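Local coordinates for protein archaeal actin homolog (Thermoplasma acidophilum, PDB 2FSJ) that polymerizes into bundles of filaments that form a helix, in a reaction that requires nucleoside triphosphate, optimally ATP, at residues I207-M212 and R296-I301. Residues are numbered along the deposited sequence; the frame is centred on the assembly and turned at random.
Sequences INLMDM and RVTSLI
At one end of a four-stranded mixed sheet, in which strand 191-197 lies between strands 202-208 and 297-303, L209 meets T298 and S299. That spacing shows in the backbone, whose closest CA atoms, those of L209 and T298, are 9.0 Å apart. One methyl does the touching: L209 CD1 lies 3.4 Å from T298 OG1 and 4.1 Å from S299 OG, an apolar tip against two hydroxyls. L209 has CG anti to its carbonyl carbon (chi1 -60°) and an extended chi2, which places CD1 against T298 OG1. T298 OG1 also makes a weak hydrogen bond to Y191 O, on the strand in between, and backbone bonds tie L209 to G190 and T298 to Y191. The chain turns just after strand 202-208: N208 OD1 accepts from M210 N at 3.1 Å, nearly straight at 169°, although the donor stands 50° out of the carbonyl plane. Around the leucine contact, I207 and I301 pack on helix 173-182. The geometry is that of a loop residue just past the end of strand 202-208 meeting strand 297-303 across the start of the strand between them, beside a hairpin connection that begins with an Asx turn, in the sheet of an actin-like domain.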
# COMPACT_ATOMS: atom_id res chain seq x y z
N ILE A 207 1.95 -14.60 11.52
CA ILE A 207 2.91 -14.24 12.56
C ILE A 207 2.68 -15.04 13.85
O ILE A 207 1.55 -15.23 14.28
CB ILE A 207 2.82 -12.70 12.78
CG1 ILE A 207 4.11 -12.13 13.36
CG2 ILE A 207 1.58 -12.31 13.58
CD1 ILE A 207 4.15 -10.56 13.38
N ASN A 208 3.78 -15.47 14.45
CA ASN A 208 3.75 -16.17 15.73
C ASN A 208 3.70 -15.10 16.81
O ASN A 208 4.61 -14.30 16.93
CB ASN A 208 4.99 -17.03 15.92
CG ASN A 208 4.83 -17.97 17.11
OD1 ASN A 208 3.96 -17.72 17.95
ND2 ASN A 208 5.53 -19.11 17.10
N LEU A 209 2.61 -15.07 17.55
CA LEU A 209 2.44 -14.02 18.55
C LEU A 209 3.38 -14.20 19.78
O LEU A 209 3.51 -13.28 20.59
CB LEU A 209 0.99 -13.84 18.94
CG LEU A 209 0.02 -13.46 17.79
CD1 LEU A 209 -1.39 -13.57 18.27
CD2 LEU A 209 0.31 -12.00 17.24
N MET A 210 4.03 -15.34 19.92
CA MET A 210 4.97 -15.50 21.03
C MET A 210 6.14 -14.58 20.88
O MET A 210 6.66 -14.12 21.90
CB MET A 210 5.40 -16.99 21.27
CG MET A 210 6.43 -17.57 20.33
SD MET A 210 7.45 -19.04 20.92
CE MET A 210 8.47 -19.10 19.53
N ASP A 211 6.58 -14.31 19.63
CA ASP A 211 7.81 -13.55 19.39
C ASP A 211 7.72 -12.50 18.27
O ASP A 211 8.70 -11.85 17.96
CB ASP A 211 9.01 -14.48 19.13
CG ASP A 211 8.86 -15.38 17.91
OD1 ASP A 211 7.84 -15.33 17.16
OD2 ASP A 211 9.75 -16.20 17.63
N MET A 212 6.53 -12.37 17.70
CA MET A 212 6.26 -11.50 16.54
C MET A 212 7.07 -11.77 15.31
O MET A 212 7.30 -10.84 14.50
CB MET A 212 6.32 -10.01 16.93
CG MET A 212 5.42 -9.67 18.10
SD MET A 212 3.71 -9.83 17.83
CE MET A 212 3.43 -11.19 18.01
N ARG A 296 -4.65 -22.70 15.39
CA ARG A 296 -3.75 -21.85 16.19
C ARG A 296 -4.03 -20.37 16.04
O ARG A 296 -3.44 -19.58 16.76
CB ARG A 296 -2.31 -22.07 15.76
CG ARG A 296 -1.84 -23.48 15.99
CD ARG A 296 -0.36 -23.68 15.75
NE ARG A 296 0.08 -24.93 16.36
CZ ARG A 296 1.12 -25.63 15.99
NH1 ARG A 296 1.91 -25.23 14.99
NH2 ARG A 296 1.39 -26.77 16.63
N VAL A 297 -4.92 -20.00 15.11
CA VAL A 297 -5.19 -18.58 14.85
C VAL A 297 -6.01 -17.98 15.97
O VAL A 297 -7.12 -18.45 16.23
CB VAL A 297 -5.95 -18.34 13.51
CG1 VAL A 297 -6.30 -16.85 13.32
CG2 VAL A 297 -5.11 -18.84 12.34
N THR A 298 -5.47 -16.95 16.62
CA THR A 298 -6.22 -16.16 17.63
C THR A 298 -6.58 -14.75 17.19
O THR A 298 -7.38 -14.12 17.83
CB THR A 298 -5.41 -16.07 18.93
OG1 THR A 298 -4.10 -15.54 18.66
CG2 THR A 298 -5.13 -17.47 19.50
N SER A 299 -5.96 -14.22 16.14
CA SER A 299 -6.32 -12.91 15.63
C SER A 299 -6.24 -12.91 14.11
O SER A 299 -5.24 -13.35 13.56
CB SER A 299 -5.40 -11.80 16.15
OG SER A 299 -5.08 -11.93 17.51
N LEU A 300 -7.33 -12.46 13.48
CA LEU A 300 -7.42 -12.25 12.02
C LEU A 300 -7.47 -10.75 11.78
O LEU A 300 -8.34 -10.08 12.34
CB LEU A 300 -8.71 -12.86 11.45
CG LEU A 300 -8.80 -14.35 11.13
CD1 LEU A 300 -10.26 -14.74 10.80
CD2 LEU A 300 -7.87 -14.80 10.01
N ILE A 301 -6.57 -10.23 10.95
CA ILE A 301 -6.36 -8.80 10.84
C ILE A 301 -6.44 -8.34 9.38
O ILE A 301 -5.47 -8.38 8.63
CB ILE A 301 -5.01 -8.41 11.50
CG1 ILE A 301 -4.93 -8.93 12.94
CG2 ILE A 301 -4.81 -6.90 11.45
CD1 ILE A 301 -3.51 -9.03 13.50